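Local coordinates for succinate-semialdehyde dehydrogenase (Streptococcus pyogenes MGAS1882, PDB 4YWU), which probably catalyses the NAD(P)+-dependent oxidation of succinic semialdehyde to succinate, at residues M74-T79 / N132-Q137; T226-G231 / S432-E437. All blocks are in the same frame, centred on the assembly; numbering follows the deposited sequence.

How the contacts relate
Both contacts reach the bound 4-oxobutanoic acid, but from different parts of the fold. Contact 1 is core: all its touching residues are buried and no other chain meets its segments. It joins a tight turn between two helices to the region where helix 134-148 begins, mainly through side chains. Contact 2, larger and richer in backbone bonds, sets strand 225-229 beside the short strand 433-434 at the sheet margin. It is buried at its centre but partly exposed at Thr-226, Tyr-434, Gly-435 and Arg-436, and it meets the second subunit. The centres of contacts 1 and 2 are about 20 Å apart. Contact 1 approaches the ligand's carboxylate, contact 2 its aldehyde end.

Contact 1 of 2, residues M74-T79 / N132-Q137; sequences MGKLFT and NFPYYQ. With SSN (4-oxobutanoic acid), chain C.
Lys-76 reaches across to the backbone of Asn-132, its NZ giving a hydrogen bond to Asn-132 O at 3.1 Å. The ammonium group approaches somewhat off the carbonyl plane, tilted by 24°. A bend at chi3 (50°) in an otherwise extended chain turns NZ toward this oxygen, and the same nitrogen lies obliquely beside the Phe-133 ring, 3.4 Å from CD1. A long, flexible chain with a cationic end suits the task, since NZ also forms a salt bridge with Glu-84.

Beside the lysine, Met-74 supplies the apolar part. Its CG packs 3.7 Å from Pro-134 CG, while bends at chi2 and chi3 fold the methyl CE back to 3.7 Å from Asn-132 O. An unbranched thioether can follow such a curved path, and the rigid ring of Pro-134, near the start of helix 134-148, gives it a firm apolar surface. Gly-75, with positive phi, lets the chain turn out of helix 63-74 between the two contact residues.

In the next shell, Asn-132 O also accepts a bond from Asn-258 ND2, so two donors grip this buried carbonyl. The Asn-132 side chain leaves from the other side of its backbone. Its OD1 accepts a bond from Gln-137 NE2 at 3.3 Å, which should restrain rotation of the amide. The Phe-133 ring turns its edge to O2 of 4-oxobutanoic acid, with CE2 3.7 Å away. Glu-84 bridges Lys-76 and, through OE2, the backbone N of Tyr-136 in helix 134-148. Asn-132 ND2 makes a bent, weak hydrogen bond to the ligand's O2 at 2.6 Å, and the backbone N of Cys-263 also bonds the ligand, a pair of donors consistent with the oxyanion hole of aldehyde dehydrogenases.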
ATOM      1  N   MET A  74      26.976  -9.647 -12.717  1.00 28.26           N
ATOM      2  CA  MET A  74      26.349  -8.822 -13.747  1.00 28.20           C
ATOM      3  C   MET A  74      27.277  -7.841 -14.462  1.00 27.76           C
ATOM      4  O   MET A  74      26.820  -6.939 -15.168  1.00 26.75           O
ATOM      5  CB  MET A  74      25.116  -8.099 -13.177  1.00 27.51           C
ATOM      6  CG  MET A  74      25.279  -7.493 -11.791  1.00 25.95           C
ATOM      7  SD  MET A  74      26.258  -5.978 -11.758  1.00 27.64           S
ATOM      8  CE  MET A  74      25.081  -4.796 -12.485  1.00 26.26           C
ATOM      9  N   GLY A  75      28.581  -8.035 -14.273  1.00 27.79           N
ATOM     10  CA  GLY A  75      29.593  -7.225 -14.938  1.00 27.35           C
ATOM     11  C   GLY A  75      29.842  -5.750 -14.656  1.00 27.76           C
ATOM     12  O   GLY A  75      30.477  -5.085 -15.480  1.00 26.98           O
ATOM     13  N   LYS A  76      29.392  -5.222 -13.521  1.00 28.11           N
ATOM     14  CA  LYS A  76      29.619  -3.802 -13.251  1.00 28.13           C
ATOM     15  C   LYS A  76      31.051  -3.502 -12.833  1.00 27.80           C
ATOM     16  O   LYS A  76      31.793  -4.391 -12.413  1.00 27.35           O
ATOM     17  CB  LYS A  76      28.668  -3.285 -12.172  1.00 29.03           C
ATOM     18  CG  LYS A  76      29.079  -3.593 -10.728  1.00 28.33           C
ATOM     19  CD  LYS A  76      28.201  -2.818  -9.744  1.00 25.98           C
ATOM     20  CE  LYS A  76      26.720  -3.010 -10.071  1.00 23.82           C
ATOM     21  NZ  LYS A  76      25.820  -2.164  -9.258  1.00 19.97           N
ATOM     22  N   LEU A  77      31.440  -2.240 -12.957  1.00 28.51           N
ATOM     23  CA  LEU A  77      32.784  -1.841 -12.579  1.00 27.97           C
ATOM     24  C   LEU A  77      32.979  -2.218 -11.131  1.00 28.15           C
ATOM     25  O   LEU A  77      32.105  -1.998 -10.298  1.00 28.34           O
ATOM     26  CB  LEU A  77      32.977  -0.337 -12.740  1.00 27.71           C
ATOM     27  CG  LEU A  77      32.836   0.232 -14.153  1.00 28.52           C
ATOM     28  CD1 LEU A  77      33.120   1.730 -14.126  1.00 26.54           C
ATOM     29  CD2 LEU A  77      33.797  -0.488 -15.093  1.00 27.04           C
ATOM     30  N   PHE A  78      34.138  -2.796 -10.848  1.00 29.46           N
ATOM     31  CA  PHE A  78      34.496  -3.223  -9.505  1.00 28.37           C
ATOM     32  C   PHE A  78      34.411  -2.065  -8.504  1.00 28.45           C
ATOM     33  O   PHE A  78      33.983  -2.247  -7.364  1.00 28.79           O
ATOM     34  CB  PHE A  78      35.911  -3.794  -9.530  1.00 26.81           C
ATOM     35  CG  PHE A  78      36.415  -4.211  -8.195  1.00 25.33           C
ATOM     36  CD1 PHE A  78      36.073  -5.443  -7.667  1.00 25.41           C
ATOM     37  CD2 PHE A  78      37.217  -3.359  -7.449  1.00 25.55           C
ATOM     38  CE1 PHE A  78      36.522  -5.826  -6.413  1.00 26.14           C
ATOM     39  CE2 PHE A  78      37.674  -3.732  -6.194  1.00 25.14           C
ATOM     40  CZ  PHE A  78      37.325  -4.966  -5.674  1.00 26.55           C
ATOM     41  N   THR A  79      34.826  -0.878  -8.933  1.00 28.11           N
ATOM     42  CA  THR A  79      34.785   0.291  -8.061  1.00 28.94           C
ATOM     43  C   THR A  79      33.356   0.700  -7.731  1.00 29.30           C
ATOM     44  O   THR A  79      33.087   1.157  -6.622  1.00 27.99           O
ATOM     45  CB  THR A  79      35.496   1.486  -8.692  1.00 28.19           C
ATOM     46  OG1 THR A  79      35.074   1.622 -10.054  1.00 29.91           O
ATOM     47  CG2 THR A  79      36.992   1.292  -8.637  1.00 28.52           C
ATOM     48  N   ASN A 132      20.485  -5.020 -11.473  1.00 25.82           N
ATOM     49  CA  ASN A 132      21.304  -3.815 -11.579  1.00 26.57           C
ATOM     50  C   ASN A 132      22.027  -3.382 -10.292  1.00 27.09           C
ATOM     51  O   ASN A 132      23.005  -2.638 -10.347  1.00 27.91           O
ATOM     52  CB  ASN A 132      20.477  -2.663 -12.167  1.00 28.62           C
ATOM     53  CG  ASN A 132      19.419  -2.150 -11.218  1.00 30.37           C
ATOM     54  OD1 ASN A 132      18.730  -2.924 -10.548  1.00 32.50           O
ATOM     55  ND2 ASN A 132      19.268  -0.832 -11.170  1.00 29.48           N
ATOM     56  N   PHE A 133      21.554  -3.854  -9.143  1.00 26.87           N
ATOM     57  CA  PHE A 133      22.168  -3.547  -7.848  1.00 25.76           C
ATOM     58  C   PHE A 133      21.927  -4.748  -6.948  1.00 26.20           C
ATOM     59  O   PHE A 133      21.150  -4.692  -5.999  1.00 24.98           O
ATOM     60  CB  PHE A 133      21.550  -2.294  -7.230  1.00 23.93           C
ATOM     61  CG  PHE A 133      22.002  -1.021  -7.876  1.00 23.33           C
ATOM     62  CD1 PHE A 133      23.300  -0.562  -7.698  1.00 23.89           C
ATOM     63  CD2 PHE A 133      21.134  -0.282  -8.676  1.00 24.66           C
ATOM     64  CE1 PHE A 133      23.734   0.616  -8.308  1.00 24.49           C
ATOM     65  CE2 PHE A 133      21.554   0.898  -9.293  1.00 23.59           C
ATOM     66  CZ  PHE A 133      22.856   1.347  -9.108  1.00 25.02           C
ATOM     67  N   PRO A 134      22.617  -5.856  -7.238  1.00 27.98           N
ATOM     68  CA  PRO A 134      22.527  -7.124  -6.510  1.00 29.00           C
ATOM     69  C   PRO A 134      22.370  -7.010  -4.999  1.00 29.32           C
ATOM     70  O   PRO A 134      21.436  -7.570  -4.426  1.00 31.83           O
ATOM     71  CB  PRO A 134      23.815  -7.834  -6.907  1.00 29.62           C
ATOM     72  CG  PRO A 134      24.021  -7.357  -8.310  1.00 28.94           C
ATOM     73  CD  PRO A 134      23.742  -5.882  -8.190  1.00 26.20           C
ATOM     74  N   TYR A 135      23.280  -6.291  -4.353  1.00 27.90           N
ATOM     75  CA  TYR A 135      23.227  -6.148  -2.902  1.00 26.04           C
ATOM     76  C   TYR A 135      22.329  -5.021  -2.413  1.00 24.03           C
ATOM     77  O   TYR A 135      21.496  -5.227  -1.539  1.00 24.56           O
ATOM     78  CB  TYR A 135      24.648  -5.992  -2.345  1.00 27.04           C
ATOM     79  CG  TYR A 135      25.277  -7.321  -1.987  1.00 31.38           C
ATOM     80  CD1 TYR A 135      25.278  -8.383  -2.895  1.00 32.69           C
ATOM     81  CD2 TYR A 135      25.822  -7.540  -0.725  1.00 32.90           C
ATOM     82  CE1 TYR A 135      25.802  -9.630  -2.553  1.00 34.73           C
ATOM     83  CE2 TYR A 135      26.349  -8.784  -0.371  1.00 35.25           C
ATOM     84  CZ  TYR A 135      26.333  -9.827  -1.289  1.00 36.06           C
ATOM     85  OH  TYR A 135      26.841 -11.064  -0.936  1.00 37.53           O
ATOM     86  N   TYR A 136      22.499  -3.835  -2.979  1.00 23.60           N
ATOM     87  CA  TYR A 136      21.706  -2.673  -2.601  1.00 23.27           C
ATOM     88  C   TYR A 136      20.207  -2.989  -2.634  1.00 22.96           C
ATOM     89  O   TYR A 136      19.484  -2.704  -1.680  1.00 22.00           O
ATOM     90  CB  TYR A 136      22.029  -1.513  -3.550  1.00 24.43           C
ATOM     91  CG  TYR A 136      21.057  -0.365  -3.480  1.00 27.05           C
ATOM     92  CD1 TYR A 136      21.006   0.466  -2.359  1.00 28.54           C
ATOM     93  CD2 TYR A 136      20.160  -0.126  -4.525  1.00 28.60           C
ATOM     94  CE1 TYR A 136      20.085   1.507  -2.278  1.00 28.88           C
ATOM     95  CE2 TYR A 136      19.232   0.912  -4.454  1.00 30.11           C
ATOM     96  CZ  TYR A 136      19.198   1.723  -3.326  1.00 30.11           C
ATOM     97  OH  TYR A 136      18.264   2.730  -3.234  1.00 29.83           O
ATOM     98  N   GLN A 137      19.750  -3.592  -3.730  1.00 22.37           N
ATOM     99  CA  GLN A 137      18.341  -3.940  -3.879  1.00 22.42           C
ATOM    100  C   GLN A 137      17.863  -4.786  -2.708  1.00 22.29           C
ATOM    101  O   GLN A 137      16.802  -4.525  -2.145  1.00 24.25           O
ATOM    102  CB  GLN A 137      18.100  -4.703  -5.193  1.00 23.20           C
ATOM    103  CG  GLN A 137      18.347  -3.894  -6.481  1.00 24.22           C
ATOM    104  CD  GLN A 137      17.438  -2.673  -6.612  1.00 25.03           C
ATOM    105  OE1 GLN A 137      16.530  -2.465  -5.802  1.00 25.68           O
ATOM    106  NE2 GLN A 137      17.679  -1.864  -7.638  1.00 23.07           N
TER
HETATM  107  C1  SSN C 501      17.725   1.820  -9.357  1.00 58.86           C
HETATM  108  O1  SSN C 501      18.015   3.026  -9.094  1.00 57.81           O
HETATM  109  C2  SSN C 501      17.000   0.931  -8.358  1.00 59.42           C
HETATM  110  O2  SSN C 501      18.037   1.337 -10.467  1.00 58.07           O
HETATM  111  C3  SSN C 501      15.659   0.452  -8.902  1.00 58.65           C
HETATM  112  C4  SSN C 501      14.557   0.954  -7.973  1.00 58.61           C
HETATM  113  O4  SSN C 501      13.467   1.347  -8.379  1.00 57.54           O

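Contact 2 of 2, residues T226-G231 / S432-E437; sequences TTLELG and SGYGRE. With SSN (4-oxobutanoic acid), chain C.
Tyr-434 lays its ring alongside Leu-228, both side chains pointing the same way. Leu-228 CB sits over one face of the ring, and Leu-228 CG lies 3.8 Å from CZ. With CG between the backbone N and the carbonyl carbon (chi1 47°), the ring slants back across the strand toward Thr-226, whose O meets its edge in plane, 3.4 Å from CE1. The phenol OH then shares a hydrogen bond with Thr-226 OG1 at 2.9 Å. Tyrosine thus offers a broad apolar surface to the leucine and a polar end to the threonine. Leu-223 of the second subunit also packs against this ring.

Leu-228 N donates to Tyr-434 O at 3.0 Å, and the return bond from Tyr-434 N is weak. Residues 433-434 form a short, weakly bonded strand, antiparallel to 225-229, at the margin of an otherwise parallel sheet in the Rossmann-like domain that holds the cofactor in aldehyde dehydrogenases. Gly-433 permits the close approach, having no CB to meet Leu-228 O.

Ser-432 clasps the loop after strand 225-229 at two points. Its O receives Leu-230 N at 2.7 Å, and its OG donates to Gly-231 O in that carbonyl's plane, at 2.8 Å. A small hydroxyl fits here because it can give one bond and take another, the latter from Gly-387 N.

Glu-229 starts away from strand 433-434, but its bent chain (chi2 -75°) brings OE1 to 3.7 Å from Glu-437 CG. The two side chains run past one another in opposite senses, and Glu-437 is held by a salt bridge to Arg-140. A carboxylate on a bendable chain can also reach the ligand's aldehyde end, as the glutamate of the family's Glu-Leu-Gly-Gly motif probably does: OE2 of Glu-229 lies 3.4 Å from O4 of 4-oxobutanoic acid.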
ATOM      1  N   THR A 226       1.334  -5.040  -1.346  1.00 30.31           N
ATOM      2  CA  THR A 226       2.507  -4.989  -2.211  1.00 30.63           C
ATOM      3  C   THR A 226       3.028  -3.572  -2.351  1.00 30.24           C
ATOM      4  O   THR A 226       2.335  -2.602  -2.044  1.00 30.62           O
ATOM      5  CB  THR A 226       2.205  -5.494  -3.639  1.00 30.88           C
ATOM      6  OG1 THR A 226       1.225  -4.644  -4.240  1.00 31.97           O
ATOM      7  CG2 THR A 226       1.678  -6.912  -3.616  1.00 30.80           C
ATOM      8  N   THR A 227       4.267  -3.477  -2.808  1.00 29.77           N
ATOM      9  CA  THR A 227       4.918  -2.204  -3.064  1.00 29.63           C
ATOM     10  C   THR A 227       5.756  -2.506  -4.289  1.00 28.07           C
ATOM     11  O   THR A 227       6.472  -3.503  -4.326  1.00 26.93           O
ATOM     12  CB  THR A 227       5.830  -1.747  -1.897  1.00 30.93           C
ATOM     13  OG1 THR A 227       6.892  -2.688  -1.705  1.00 30.89           O
ATOM     14  CG2 THR A 227       5.023  -1.623  -0.617  1.00 32.48           C
ATOM     15  N   LEU A 228       5.640  -1.662  -5.302  1.00 27.75           N
ATOM     16  CA  LEU A 228       6.375  -1.871  -6.531  1.00 27.83           C
ATOM     17  C   LEU A 228       7.355  -0.770  -6.837  1.00 28.69           C
ATOM     18  O   LEU A 228       7.048   0.411  -6.695  1.00 29.63           O
ATOM     19  CB  LEU A 228       5.409  -1.993  -7.707  1.00 27.69           C
ATOM     20  CG  LEU A 228       4.340  -3.073  -7.594  1.00 27.90           C
ATOM     21  CD1 LEU A 228       3.624  -3.212  -8.929  1.00 26.10           C
ATOM     22  CD2 LEU A 228       4.990  -4.384  -7.186  1.00 28.12           C
ATOM     23  N   GLU A 229       8.545  -1.176  -7.256  1.00 30.38           N
ATOM     24  CA  GLU A 229       9.594  -0.246  -7.649  1.00 32.56           C
ATOM     25  C   GLU A 229       9.907  -0.662  -9.080  1.00 32.58           C
ATOM     26  O   GLU A 229      10.699  -1.577  -9.308  1.00 32.69           O
ATOM     27  CB  GLU A 229      10.838  -0.415  -6.771  1.00 36.13           C
ATOM     28  CG  GLU A 229      10.670   0.044  -5.327  1.00 41.98           C
ATOM     29  CD  GLU A 229      10.677   1.559  -5.185  1.00 45.38           C
ATOM     30  OE1 GLU A 229      10.272   2.070  -4.116  1.00 45.82           O
ATOM     31  OE2 GLU A 229      11.100   2.241  -6.139  1.00 50.47           O
ATOM     32  N   LEU A 230       9.262  -0.013 -10.043  1.00 31.06           N
ATOM     33  CA  LEU A 230       9.487  -0.345 -11.443  1.00 30.99           C
ATOM     34  C   LEU A 230      10.462   0.629 -12.113  1.00 30.88           C
ATOM     35  O   LEU A 230      11.142   1.397 -11.436  1.00 32.91           O
ATOM     36  CB  LEU A 230       8.145  -0.387 -12.179  1.00 30.45           C
ATOM     37  CG  LEU A 230       7.121  -1.280 -11.459  1.00 28.38           C
ATOM     38  CD1 LEU A 230       5.815  -1.303 -12.217  1.00 26.44           C
ATOM     39  CD2 LEU A 230       7.668  -2.685 -11.317  1.00 27.25           C
ATOM     40  N   GLY A 231      10.539   0.596 -13.437  1.00 29.70           N
ATOM     41  CA  GLY A 231      11.476   1.468 -14.126  1.00 29.82           C
ATOM     42  C   GLY A 231      11.204   2.964 -14.103  1.00 30.20           C
ATOM     43  O   GLY A 231      10.258   3.442 -13.481  1.00 31.68           O
ATOM     44  N   SER A 432       5.969   3.643 -12.644  1.00 30.32           N
ATOM     45  CA  SER A 432       7.194   3.412 -11.888  1.00 28.87           C
ATOM     46  C   SER A 432       6.821   2.636 -10.630  1.00 29.12           C
ATOM     47  O   SER A 432       7.689   2.204  -9.873  1.00 30.48           O
ATOM     48  CB  SER A 432       7.855   4.733 -11.497  1.00 27.03           C
ATOM     49  OG  SER A 432       8.417   5.367 -12.628  1.00 27.72           O
ATOM     50  N   GLY A 433       5.515   2.478 -10.414  1.00 28.87           N
ATOM     51  CA  GLY A 433       5.018   1.747  -9.263  1.00 28.16           C
ATOM     52  C   GLY A 433       4.388   2.612  -8.189  1.00 28.03           C
ATOM     53  O   GLY A 433       3.926   3.721  -8.443  1.00 28.20           O
ATOM     54  N   TYR A 434       4.362   2.082  -6.975  1.00 27.94           N
ATOM     55  CA  TYR A 434       3.808   2.790  -5.831  1.00 27.75           C
ATOM     56  C   TYR A 434       4.508   2.292  -4.572  1.00 28.28           C
ATOM     57  O   TYR A 434       5.190   1.267  -4.598  1.00 29.77           O
ATOM     58  CB  TYR A 434       2.294   2.558  -5.746  1.00 25.93           C
ATOM     59  CG  TYR A 434       1.874   1.118  -5.907  1.00 24.48           C
ATOM     60  CD1 TYR A 434       2.030   0.201  -4.871  1.00 23.91           C
ATOM     61  CD2 TYR A 434       1.354   0.660  -7.114  1.00 25.03           C
ATOM     62  CE1 TYR A 434       1.681  -1.134  -5.040  1.00 22.89           C
ATOM     63  CE2 TYR A 434       1.005  -0.668  -7.291  1.00 22.97           C
ATOM     64  CZ  TYR A 434       1.174  -1.556  -6.256  1.00 23.18           C
ATOM     65  OH  TYR A 434       0.871  -2.877  -6.462  1.00 26.48           O
ATOM     66  N   GLY A 435       4.346   3.014  -3.471  1.00 27.82           N
ATOM     67  CA  GLY A 435       5.004   2.608  -2.249  1.00 25.69           C
ATOM     68  C   GLY A 435       6.376   3.239  -2.215  1.00 26.11           C
ATOM     69  O   GLY A 435       6.829   3.819  -3.206  1.00 25.74           O
ATOM     70  N   ARG A 436       7.045   3.131  -1.076  1.00 26.83           N
ATOM     71  CA  ARG A 436       8.369   3.717  -0.920  1.00 27.45           C
ATOM     72  C   ARG A 436       9.285   2.744  -0.197  1.00 27.54           C
ATOM     73  O   ARG A 436       8.823   1.772   0.394  1.00 29.22           O
ATOM     74  CB  ARG A 436       8.272   5.024  -0.117  1.00 27.16           C
ATOM     75  CG  ARG A 436       7.504   6.149  -0.805  1.00 26.68           C
ATOM     76  CD  ARG A 436       8.277   6.671  -1.997  1.00 30.22           C
ATOM     77  NE  ARG A 436       7.645   7.819  -2.646  1.00 32.94           N
ATOM     78  CZ  ARG A 436       6.726   7.735  -3.606  1.00 34.38           C
ATOM     79  NH1 ARG A 436       6.316   6.546  -4.042  1.00 32.74           N
ATOM     80  NH2 ARG A 436       6.236   8.846  -4.147  1.00 34.10           N
ATOM     81  N   GLU A 437      10.585   2.998  -0.267  1.00 27.99           N
ATOM     82  CA  GLU A 437      11.573   2.175   0.413  1.00 28.37           C
ATOM     83  C   GLU A 437      12.582   3.113   1.033  1.00 27.95           C
ATOM     84  O   GLU A 437      12.752   4.234   0.558  1.00 30.47           O
ATOM     85  CB  GLU A 437      12.259   1.231  -0.562  1.00 29.28           C
ATOM     86  CG  GLU A 437      11.320   0.209  -1.154  1.00 35.63           C
ATOM     87  CD  GLU A 437      12.059  -0.952  -1.783  1.00 39.20           C
ATOM     88  OE1 GLU A 437      13.279  -0.813  -2.012  1.00 43.61           O
ATOM     89  OE2 GLU A 437      11.425  -1.999  -2.051  1.00 41.23           O
TER
HETATM   90  C1  SSN C 501      17.725   1.820  -9.357  1.00 58.86           C
HETATM   91  O1  SSN C 501      18.015   3.026  -9.094  1.00 57.81           O
HETATM   92  C2  SSN C 501      17.000   0.931  -8.358  1.00 59.42           C
HETATM   93  O2  SSN C 501      18.037   1.337 -10.467  1.00 58.07           O
HETATM   94  C3  SSN C 501      15.659   0.452  -8.902  1.00 58.65           C
HETATM   95  C4  SSN C 501      14.557   0.954  -7.973  1.00 58.61           C
HETATM   96  O4  SSN C 501      13.467   1.347  -8.379  1.00 57.54           O
HETATM   97  O   HOH W   1       8.749  -1.316   0.632  1.00 29.50           O
HETATM   98  O   HOH W   2       7.622   2.876  -5.944  1.00 31.78           O